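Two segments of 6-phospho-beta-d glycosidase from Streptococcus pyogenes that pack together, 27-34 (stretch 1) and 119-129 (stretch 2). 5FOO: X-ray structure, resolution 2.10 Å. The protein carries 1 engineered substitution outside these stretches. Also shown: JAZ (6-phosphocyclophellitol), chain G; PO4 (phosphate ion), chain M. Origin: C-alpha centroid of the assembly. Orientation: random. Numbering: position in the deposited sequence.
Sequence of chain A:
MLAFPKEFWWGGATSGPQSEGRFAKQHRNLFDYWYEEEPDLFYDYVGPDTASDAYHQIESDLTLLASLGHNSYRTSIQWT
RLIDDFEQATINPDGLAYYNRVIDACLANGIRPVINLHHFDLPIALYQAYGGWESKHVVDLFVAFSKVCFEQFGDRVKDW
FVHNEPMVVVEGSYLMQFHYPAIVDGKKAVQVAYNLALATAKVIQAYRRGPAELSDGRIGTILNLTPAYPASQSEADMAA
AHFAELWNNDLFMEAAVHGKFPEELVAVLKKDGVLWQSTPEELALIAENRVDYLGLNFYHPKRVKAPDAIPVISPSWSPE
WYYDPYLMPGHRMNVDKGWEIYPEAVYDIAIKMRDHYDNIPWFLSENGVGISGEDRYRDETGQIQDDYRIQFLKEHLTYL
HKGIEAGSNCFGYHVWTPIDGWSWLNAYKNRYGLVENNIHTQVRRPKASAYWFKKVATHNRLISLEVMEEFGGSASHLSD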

# COMPACT_ATOMS: atom_id res chain seq x y z
N HIS A 27 13.79 -13.89 10.10
CA HIS A 27 12.61 -14.74 9.95
C HIS A 27 12.14 -14.59 8.55
O HIS A 27 12.44 -13.59 7.88
CB HIS A 27 11.44 -14.28 10.89
CG HIS A 27 11.76 -14.23 12.36
ND1 HIS A 27 11.70 -15.35 13.18
CD2 HIS A 27 12.03 -13.19 13.19
CE1 HIS A 27 11.96 -15.01 14.43
NE2 HIS A 27 12.22 -13.71 14.46
N ARG A 28 11.31 -15.55 8.13
CA ARG A 28 10.58 -15.48 6.88
C ARG A 28 9.21 -14.83 7.01
O ARG A 28 8.44 -15.15 7.94
CB ARG A 28 10.38 -16.89 6.28
CG ARG A 28 11.73 -17.60 6.02
CD ARG A 28 11.57 -19.10 5.75
NE ARG A 28 10.99 -19.75 6.91
CZ ARG A 28 10.69 -21.04 6.98
NH1 ARG A 28 10.90 -21.88 5.98
NH2 ARG A 28 10.18 -21.47 8.10
N ASN A 29 8.92 -13.94 6.07
CA ASN A 29 7.58 -13.50 5.89
C ASN A 29 6.79 -14.45 5.01
O ASN A 29 7.33 -15.41 4.53
CB ASN A 29 7.53 -12.01 5.46
CG ASN A 29 8.05 -11.74 4.05
OD1 ASN A 29 7.71 -12.41 3.09
ND2 ASN A 29 8.77 -10.66 3.92
N LEU A 30 5.50 -14.18 4.79
CA LEU A 30 4.69 -15.09 3.98
C LEU A 30 5.26 -15.24 2.62
O LEU A 30 5.36 -16.38 2.14
CB LEU A 30 3.25 -14.65 3.85
CG LEU A 30 2.51 -14.51 5.16
CD1 LEU A 30 1.05 -14.20 4.93
CD2 LEU A 30 2.65 -15.75 6.04
N PHE A 31 5.65 -14.14 1.97
CA PHE A 31 6.21 -14.27 0.60
C PHE A 31 7.59 -14.98 0.49
O PHE A 31 7.82 -15.73 -0.46
CB PHE A 31 6.25 -12.93 -0.12
CG PHE A 31 5.01 -12.64 -0.93
CD1 PHE A 31 4.84 -13.21 -2.18
CD2 PHE A 31 4.03 -11.76 -0.44
CE1 PHE A 31 3.69 -12.93 -2.92
CE2 PHE A 31 2.88 -11.48 -1.16
CZ PHE A 31 2.70 -12.07 -2.42
N ASP A 32 8.47 -14.76 1.47
CA ASP A 32 9.73 -15.44 1.52
C ASP A 32 9.46 -16.95 1.57
O ASP A 32 10.15 -17.72 0.89
CB ASP A 32 10.55 -15.11 2.77
CG ASP A 32 10.79 -13.63 2.98
OD1 ASP A 32 11.06 -12.92 1.99
OD2 ASP A 32 10.76 -13.19 4.16
N TYR A 33 8.50 -17.35 2.41
CA TYR A 33 8.15 -18.76 2.58
C TYR A 33 7.60 -19.39 1.30
O TYR A 33 8.02 -20.52 0.88
CB TYR A 33 7.12 -18.95 3.68
CG TYR A 33 6.72 -20.39 3.82
CD1 TYR A 33 7.59 -21.30 4.41
CD2 TYR A 33 5.44 -20.83 3.44
CE1 TYR A 33 7.23 -22.63 4.57
CE2 TYR A 33 5.05 -22.15 3.61
CZ TYR A 33 5.97 -23.05 4.16
OH TYR A 33 5.63 -24.33 4.35
N TRP A 34 6.65 -18.66 0.73
CA TRP A 34 6.05 -19.02 -0.52
C TRP A 34 7.04 -19.23 -1.66
O TRP A 34 6.92 -20.20 -2.42
CB TRP A 34 4.98 -18.00 -0.94
CG TRP A 34 3.81 -18.59 -1.77
CD1 TRP A 34 3.54 -19.91 -2.04
CD2 TRP A 34 2.78 -17.84 -2.40
NE1 TRP A 34 2.40 -20.01 -2.80
CE2 TRP A 34 1.93 -18.76 -3.05
CE3 TRP A 34 2.52 -16.47 -2.53
CZ2 TRP A 34 0.81 -18.35 -3.76
CZ3 TRP A 34 1.39 -16.06 -3.23
CH2 TRP A 34 0.55 -16.99 -3.82
N HIS A 119 3.42 -4.52 5.05
CA HIS A 119 3.14 -4.52 3.62
C HIS A 119 3.20 -5.99 3.14
O HIS A 119 4.24 -6.47 2.62
CB HIS A 119 4.18 -3.61 2.88
CG HIS A 119 3.79 -3.24 1.51
ND1 HIS A 119 3.96 -1.97 1.00
CD2 HIS A 119 3.18 -3.95 0.53
CE1 HIS A 119 3.49 -1.92 -0.24
NE2 HIS A 119 3.02 -3.12 -0.55
N PHE A 120 2.09 -6.70 3.39
CA PHE A 120 1.86 -8.08 2.99
C PHE A 120 2.88 -9.05 3.57
O PHE A 120 3.19 -10.09 2.93
CB PHE A 120 1.91 -8.22 1.44
CG PHE A 120 1.10 -7.19 0.66
CD1 PHE A 120 0.07 -6.44 1.21
CD2 PHE A 120 1.39 -7.01 -0.68
CE1 PHE A 120 -0.66 -5.51 0.43
CE2 PHE A 120 0.69 -6.10 -1.47
CZ PHE A 120 -0.35 -5.35 -0.92
N ASP A 121 3.44 -8.73 4.75
CA ASP A 121 4.57 -9.45 5.27
C ASP A 121 4.47 -9.96 6.68
O ASP A 121 5.45 -9.94 7.41
CB ASP A 121 5.88 -8.65 5.06
CG ASP A 121 5.92 -7.35 5.89
OD1 ASP A 121 4.84 -6.81 6.23
OD2 ASP A 121 7.05 -6.89 6.21
N LEU A 122 3.33 -10.52 7.02
CA LEU A 122 3.19 -11.32 8.22
C LEU A 122 4.30 -12.37 8.31
O LEU A 122 4.61 -13.06 7.32
CB LEU A 122 1.79 -11.97 8.24
CG LEU A 122 1.49 -12.81 9.47
CD1 LEU A 122 0.96 -11.94 10.60
CD2 LEU A 122 0.52 -13.93 9.14
N PRO A 123 4.90 -12.55 9.48
CA PRO A 123 5.79 -13.74 9.68
C PRO A 123 5.07 -15.09 9.48
O PRO A 123 4.02 -15.37 10.11
CB PRO A 123 6.21 -13.64 11.14
CG PRO A 123 5.96 -12.25 11.55
CD PRO A 123 4.75 -11.79 10.73
N ILE A 124 5.64 -15.92 8.62
CA ILE A 124 5.12 -17.31 8.48
C ILE A 124 4.98 -18.02 9.83
O ILE A 124 4.01 -18.74 10.03
CB ILE A 124 5.95 -18.14 7.46
CG1 ILE A 124 5.19 -19.42 7.01
CG2 ILE A 124 7.30 -18.47 8.04
CD1 ILE A 124 3.85 -19.17 6.32
N ALA A 125 5.84 -17.79 10.82
CA ALA A 125 5.69 -18.58 12.05
C ALA A 125 4.37 -18.25 12.75
O ALA A 125 3.76 -19.14 13.39
CB ALA A 125 6.87 -18.40 13.02
N LEU A 126 3.90 -17.01 12.63
CA LEU A 126 2.60 -16.60 13.22
C LEU A 126 1.41 -17.11 12.45
O LEU A 126 0.39 -17.38 13.05
CB LEU A 126 2.51 -15.09 13.43
CG LEU A 126 3.61 -14.52 14.34
CD1 LEU A 126 3.44 -12.98 14.50
CD2 LEU A 126 3.71 -15.30 15.68
N TYR A 127 1.53 -17.22 11.13
CA TYR A 127 0.52 -17.93 10.37
C TYR A 127 0.43 -19.40 10.81
O TYR A 127 -0.65 -19.86 11.15
CB TYR A 127 0.73 -17.85 8.85
CG TYR A 127 -0.39 -18.61 8.19
CD1 TYR A 127 -1.67 -18.07 8.14
CD2 TYR A 127 -0.18 -19.92 7.66
CE1 TYR A 127 -2.71 -18.78 7.56
CE2 TYR A 127 -1.23 -20.63 7.08
CZ TYR A 127 -2.48 -20.07 7.04
OH TYR A 127 -3.53 -20.74 6.50
N GLN A 128 1.56 -20.09 10.86
CA GLN A 128 1.58 -21.55 11.20
C GLN A 128 1.09 -21.78 12.61
O GLN A 128 0.21 -22.57 12.85
CB GLN A 128 3.00 -22.17 11.00
CG GLN A 128 3.41 -22.30 9.52
CD GLN A 128 4.90 -22.64 9.28
OE1 GLN A 128 5.77 -22.38 10.11
NE2 GLN A 128 5.19 -23.11 8.10
N ALA A 129 1.58 -21.01 13.57
CA ALA A 129 1.15 -21.16 14.94
C ALA A 129 -0.29 -20.76 15.25
O ALA A 129 -0.94 -21.39 16.12
CB ALA A 129 2.11 -20.44 15.87
C2 JAZ G . 2.90 -3.22 -5.81
C3 JAZ G . 2.86 -2.51 -4.44
C4 JAZ G . 1.42 -2.20 -4.03
C5 JAZ G . 0.70 -1.33 -5.06
C6 JAZ G . 0.82 -1.94 -6.44
C7 JAZ G . 2.26 -2.27 -6.82
C8 JAZ G . 2.39 -2.75 -8.26
O9 JAZ G . 1.64 -3.96 -8.38
P10 JAZ G . 2.12 -5.05 -9.43
O11 JAZ G . 1.16 -6.17 -9.23
O12 JAZ G . 3.57 -5.31 -9.32
O13 JAZ G . 1.97 -4.43 -10.75
O14 JAZ G . -0.04 -3.09 -6.53
O15 JAZ G . 4.25 -3.46 -6.23
O16 JAZ G . 3.42 -3.40 -3.50
O17 JAZ G . 1.41 -1.57 -2.76
P PO4 M . 10.93 -18.43 10.68
O1 PO4 M . 9.93 -19.58 10.66
O2 PO4 M . 12.30 -18.76 11.23
O3 PO4 M . 10.33 -17.37 11.71
O4 PO4 M . 11.18 -18.07 9.27
O HOH W 1 8.36 -16.16 10.59

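Two backbone hydrogen bonds join the stretches where each stretch is about to enter a helix. Ile124 N donates to Arg28 O at 3.0 Å, with an angle of 149° at the hydrogen. Leu30 N donates to Leu122 O at 2.9 Å, but the angle there is 125° and the bond is weak. The two bonds flank a single bridge between Asn29 and Pro123, whose CA atoms lie 4.2 Å apart. Proline has no amide hydrogen to offer, and this bridge needs none from it, because the donors are Leu30 and Ile124. The same carbonyls also receive CA-H...O contacts: Pro123 CA lies 3.5 Å from Arg28 O, and Asn29 CA lies 3.3 Å from Leu122 O.

Arg28 O has one more partner. A water donates to Arg28 O at 2.8 Å, accepts from Ala125 N at 3.0 Å, and donates to phosphate O3 at 2.6 Å. The water thus ties the carbonyl of one stretch to the first turn of the other's helix. The phosphate is probably from the crystallisation liquor. Within the two stretches, its direct hydrogen bonds come from stretch 1. His27 ND1 donates to phosphate O3 at 2.8 Å. Arg28 N and Arg28 NE donate to phosphate O4 at 2.8 and 2.9 Å, and Arg28 NH2 donates to phosphate O1 at 3.2 Å. Arginine suits this place: its charged end meets the anion, while Arg28 CB packs 3.9 Å from Ile124 CG2.

Asn29 caps the helix that starts at Leu30. Asp32 N donates to Asn29 OD1 at 3.0 Å, and Asn29 N donates to Asp32 OD2 at 2.8 Å. This reciprocal pair closes the start of the helix, beside the Arg28 carbonyl and the Leu30 amide. Asn29 is buried, and Asn29 CB sits 3.5 Å from Asp121 O. In stretch 2, His119 N donates to Asp121 OD1 at 2.9 Å, a bond within the loop before the bridge. His119 NE2 donates to O16 of 6-phosphocyclophellitol at 3.0 Å.

Beyond the bridge the contact is largely apolar. The two helix axes are nearly perpendicular, at 85°, and come no closer than 10.2 Å. Leu30 and Ile124 lose the most area to the opposing stretch. Leu30 CB points sideways, but the end of its side chain comes nearer. Leu30 CD2 lies 3.6 Å from Ile124 CD1 and 4.0 Å from Tyr127 CB, and Leu30 CD1 lies 4.1 Å from Leu122 CB. The branched leucine can therefore touch several neighbours at once.

Tyr33 lies one turn on from Asn29. Its CA-to-CB bond points toward stretch 2. Ile124 CG1 sits over one face of the Tyr33 ring, 4.0 Å from the Tyr33 ring centroid, in a CH-pi contact. The flat ring gives the aliphatic chain a broad surface. Phe31 packs at the other end of the contact, with Phe31 CE2 4.3 Å from Phe120 CB. Phe120 O lies at the edge of the Phe31 ring, near its plane, 3.9 Å from Phe31 CD2. Together the stretches bury 562 Å², both sides summed.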